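Local coordinates for surface-associated protein CshA (Streptococcus gordonii, PDB 5L2D) that is a cell-wall-anchored streptococcal surface adhesin that binds host fibronectin, the fragment here being its non-repetitive domain 2, at residues Y53-P64 with N139-Y150. Sequence-based numbering, arbitrary orientation.
Sequences YVVTLTVTELKP and NWGIKFKVEATY
Leu57 illustrates how a bump fills a hollow between two antiparallel strands: its CD2 branch leans across the seam and drops between Phe144 CB (3.7 Å) and Val146 CG2 (3.8 Å), two residues apart on the same face. The tilted Phe144 ring is wedged in turn against Val59, whose CG2 lies 3.7 Å from its CE1, while CG1 meets Ile142. Farther along the same face the ring of Tyr53, with CG anti to the backbone N (chi1 -158°), reaches alongside the small Ala148, its OH 3.8 Å from Ala148 CB; Thr149 O sits over one ring face. The opposite face is more polar: Val54 lies alongside Thr149, and Thr56 alongside Glu147. At Thr60 and Glu61 the extra residue bulges strand 53-61, shifting the register by one; both face Lys143, whose O accepts a bond from Thr60 N (2.8 Å) and a weak one from Glu61 N. Lys143, its chain bent, brings NZ within 2.6 Å of Glu61 OE1 in a salt bridge. Beyond it, Pro64 CB rests on the Asn139 amide, which bonds to Asn66. Asn139 to Phe144 also pair with a strand of the second subunit, continuing the sheet; the whole is an antiparallel pair interrupted by a classic beta bulge.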
# COMPACT_ATOMS: atom_id res chain seq x y z
N TYR A 53 6.63 -20.60 -15.30
CA TYR A 53 6.12 -19.26 -15.02
C TYR A 53 7.01 -18.48 -14.02
O TYR A 53 7.12 -18.84 -12.86
CB TYR A 53 4.70 -19.40 -14.51
CG TYR A 53 3.85 -18.16 -14.65
CD1 TYR A 53 4.07 -17.05 -13.85
CD2 TYR A 53 2.79 -18.11 -15.54
CE1 TYR A 53 3.26 -15.92 -13.94
CE2 TYR A 53 1.99 -16.97 -15.66
CZ TYR A 53 2.23 -15.89 -14.83
OH TYR A 53 1.46 -14.77 -14.91
N VAL A 54 7.62 -17.40 -14.50
CA VAL A 54 8.51 -16.58 -13.70
C VAL A 54 7.97 -15.16 -13.52
O VAL A 54 7.62 -14.49 -14.50
CB VAL A 54 9.90 -16.50 -14.37
CG1 VAL A 54 10.81 -15.55 -13.63
CG2 VAL A 54 10.55 -17.87 -14.44
N VAL A 55 7.94 -14.68 -12.28
CA VAL A 55 7.47 -13.33 -11.97
C VAL A 55 8.65 -12.61 -11.47
O VAL A 55 9.49 -13.18 -10.81
CB VAL A 55 6.37 -13.28 -10.88
CG1 VAL A 55 5.13 -14.03 -11.31
CG2 VAL A 55 6.83 -13.90 -9.60
N THR A 56 8.71 -11.34 -11.82
CA THR A 56 9.81 -10.50 -11.39
C THR A 56 9.19 -9.21 -10.85
O THR A 56 8.46 -8.50 -11.56
CB THR A 56 10.78 -10.20 -12.54
OG1 THR A 56 11.30 -11.42 -13.11
CG2 THR A 56 11.93 -9.35 -12.05
N LEU A 57 9.45 -8.93 -9.59
CA LEU A 57 9.03 -7.71 -8.93
C LEU A 57 10.25 -6.91 -8.65
O LEU A 57 11.15 -7.41 -7.95
CB LEU A 57 8.34 -7.99 -7.60
CG LEU A 57 6.85 -8.31 -7.70
CD1 LEU A 57 6.30 -8.74 -6.35
CD2 LEU A 57 6.05 -7.11 -8.16
N THR A 58 10.27 -5.66 -9.13
CA THR A 58 11.41 -4.77 -8.92
C THR A 58 10.92 -3.44 -8.38
O THR A 58 10.01 -2.83 -8.97
CB THR A 58 12.17 -4.48 -10.24
OG1 THR A 58 12.34 -5.68 -11.02
CG2 THR A 58 13.52 -3.82 -9.93
N VAL A 59 11.53 -2.96 -7.30
CA VAL A 59 11.06 -1.72 -6.66
C VAL A 59 11.45 -0.55 -7.51
O VAL A 59 12.64 -0.33 -7.77
CB VAL A 59 11.72 -1.46 -5.31
CG1 VAL A 59 11.21 -0.16 -4.70
CG2 VAL A 59 11.44 -2.57 -4.35
N THR A 60 10.48 0.24 -7.92
CA THR A 60 10.82 1.42 -8.73
C THR A 60 10.79 2.69 -7.95
O THR A 60 11.25 3.69 -8.44
CB THR A 60 9.88 1.64 -9.92
OG1 THR A 60 8.58 1.99 -9.46
CG2 THR A 60 9.77 0.39 -10.73
N GLU A 61 10.19 2.67 -6.77
CA GLU A 61 10.00 3.90 -6.03
C GLU A 61 9.68 3.68 -4.56
O GLU A 61 8.99 2.73 -4.18
CB GLU A 61 8.90 4.75 -6.68
CG GLU A 61 8.94 6.17 -6.16
CD GLU A 61 8.21 7.17 -7.04
OE1 GLU A 61 6.97 7.04 -7.18
OE2 GLU A 61 8.86 8.12 -7.56
N LEU A 62 10.21 4.57 -3.73
CA LEU A 62 9.86 4.63 -2.31
C LEU A 62 9.40 6.04 -1.92
O LEU A 62 10.16 6.82 -1.38
CB LEU A 62 11.06 4.21 -1.47
CG LEU A 62 11.43 2.73 -1.55
CD1 LEU A 62 12.81 2.44 -0.96
CD2 LEU A 62 10.38 1.87 -0.86
N LYS A 63 8.15 6.38 -2.19
CA LYS A 63 7.61 7.64 -1.76
C LYS A 63 6.20 7.44 -1.26
O LYS A 63 5.54 6.47 -1.64
CB LYS A 63 7.58 8.62 -2.90
CG LYS A 63 8.93 9.07 -3.44
CD LYS A 63 8.69 10.07 -4.58
CE LYS A 63 9.97 10.80 -5.00
NZ LYS A 63 10.61 11.55 -3.88
N PRO A 64 5.74 8.36 -0.41
CA PRO A 64 4.40 8.34 0.16
C PRO A 64 3.35 8.91 -0.74
O PRO A 64 3.68 9.61 -1.69
CB PRO A 64 4.54 9.26 1.36
CG PRO A 64 5.54 10.27 0.91
CD PRO A 64 6.56 9.40 0.25
N ASN A 139 4.34 7.79 7.27
CA ASN A 139 3.65 7.98 6.02
C ASN A 139 4.66 7.50 5.00
O ASN A 139 5.66 8.19 4.72
CB ASN A 139 3.34 9.46 5.81
CG ASN A 139 2.66 9.73 4.51
OD1 ASN A 139 2.04 8.84 3.87
ND2 ASN A 139 2.77 10.95 4.08
N TRP A 140 4.44 6.29 4.48
CA TRP A 140 5.31 5.75 3.43
C TRP A 140 4.53 5.27 2.22
O TRP A 140 3.30 5.39 2.13
CB TRP A 140 6.23 4.66 3.97
CG TRP A 140 5.53 3.44 4.50
CD1 TRP A 140 4.81 3.36 5.65
CD2 TRP A 140 5.52 2.13 3.93
NE1 TRP A 140 4.33 2.08 5.83
CE2 TRP A 140 4.77 1.30 4.80
CE3 TRP A 140 6.08 1.56 2.77
CZ2 TRP A 140 4.55 -0.04 4.54
CZ3 TRP A 140 5.87 0.21 2.51
CH2 TRP A 140 5.11 -0.58 3.40
N GLY A 141 5.31 4.82 1.25
CA GLY A 141 4.79 4.11 0.09
C GLY A 141 5.87 3.45 -0.76
O GLY A 141 7.04 3.79 -0.69
N ILE A 142 5.42 2.49 -1.57
CA ILE A 142 6.29 1.72 -2.42
C ILE A 142 5.62 1.40 -3.80
O ILE A 142 4.41 1.18 -3.88
CB ILE A 142 6.74 0.43 -1.68
CG1 ILE A 142 7.97 -0.18 -2.33
CG2 ILE A 142 5.64 -0.61 -1.70
CD1 ILE A 142 8.49 -1.41 -1.61
N LYS A 143 6.40 1.41 -4.88
CA LYS A 143 5.92 0.94 -6.17
C LYS A 143 6.82 -0.13 -6.70
O LYS A 143 8.06 -0.06 -6.60
CB LYS A 143 5.86 2.06 -7.22
CG LYS A 143 4.67 2.99 -7.07
CD LYS A 143 4.01 3.31 -8.41
CE LYS A 143 4.79 4.36 -9.19
NZ LYS A 143 5.25 5.53 -8.39
N PHE A 144 6.17 -1.09 -7.34
CA PHE A 144 6.85 -2.18 -7.98
C PHE A 144 6.58 -2.22 -9.47
O PHE A 144 5.45 -2.01 -9.90
CB PHE A 144 6.30 -3.47 -7.42
CG PHE A 144 6.75 -3.78 -6.06
CD1 PHE A 144 7.99 -4.38 -5.86
CD2 PHE A 144 5.95 -3.48 -4.97
CE1 PHE A 144 8.42 -4.69 -4.59
CE2 PHE A 144 6.38 -3.77 -3.70
CZ PHE A 144 7.61 -4.37 -3.50
N LYS A 145 7.62 -2.57 -10.23
CA LYS A 145 7.48 -3.02 -11.61
C LYS A 145 7.09 -4.45 -11.56
O LYS A 145 7.64 -5.18 -10.76
CB LYS A 145 8.83 -2.93 -12.29
CG LYS A 145 8.89 -3.20 -13.78
CD LYS A 145 10.03 -2.39 -14.40
CE LYS A 145 10.20 -2.67 -15.88
NZ LYS A 145 11.17 -3.78 -16.05
N VAL A 146 6.18 -4.87 -12.42
CA VAL A 146 5.70 -6.26 -12.44
C VAL A 146 5.86 -6.90 -13.82
O VAL A 146 5.38 -6.37 -14.83
CB VAL A 146 4.21 -6.32 -12.10
CG1 VAL A 146 3.76 -7.77 -11.94
CG2 VAL A 146 3.94 -5.54 -10.85
N GLU A 147 6.51 -8.05 -13.85
CA GLU A 147 6.77 -8.75 -15.08
C GLU A 147 6.51 -10.21 -14.85
O GLU A 147 6.64 -10.73 -13.73
CB GLU A 147 8.21 -8.58 -15.54
CG GLU A 147 8.77 -7.16 -15.48
CD GLU A 147 10.23 -7.09 -15.97
OE1 GLU A 147 11.11 -7.75 -15.38
OE2 GLU A 147 10.50 -6.37 -16.95
N ALA A 148 6.16 -10.88 -15.93
CA ALA A 148 5.85 -12.27 -15.86
C ALA A 148 6.11 -12.94 -17.21
O ALA A 148 5.86 -12.38 -18.27
CB ALA A 148 4.41 -12.45 -15.40
N THR A 149 6.57 -14.17 -17.12
CA THR A 149 7.08 -14.94 -18.22
C THR A 149 6.48 -16.31 -18.23
O THR A 149 6.26 -16.91 -17.19
CB THR A 149 8.59 -15.07 -18.04
OG1 THR A 149 9.18 -14.24 -19.01
CG2 THR A 149 9.14 -16.60 -18.12
N TYR A 150 6.21 -16.82 -19.42
CA TYR A 150 5.87 -18.21 -19.53
C TYR A 150 6.78 -18.80 -20.61
O TYR A 150 6.85 -18.29 -21.77
CB TYR A 150 4.39 -18.41 -19.84
CG TYR A 150 4.05 -19.89 -19.87
CD1 TYR A 150 4.22 -20.69 -18.73
CD2 TYR A 150 3.64 -20.51 -21.03
CE1 TYR A 150 3.97 -22.04 -18.76
CE2 TYR A 150 3.37 -21.86 -21.06
CZ TYR A 150 3.54 -22.61 -19.93
OH TYR A 150 3.31 -23.95 -19.96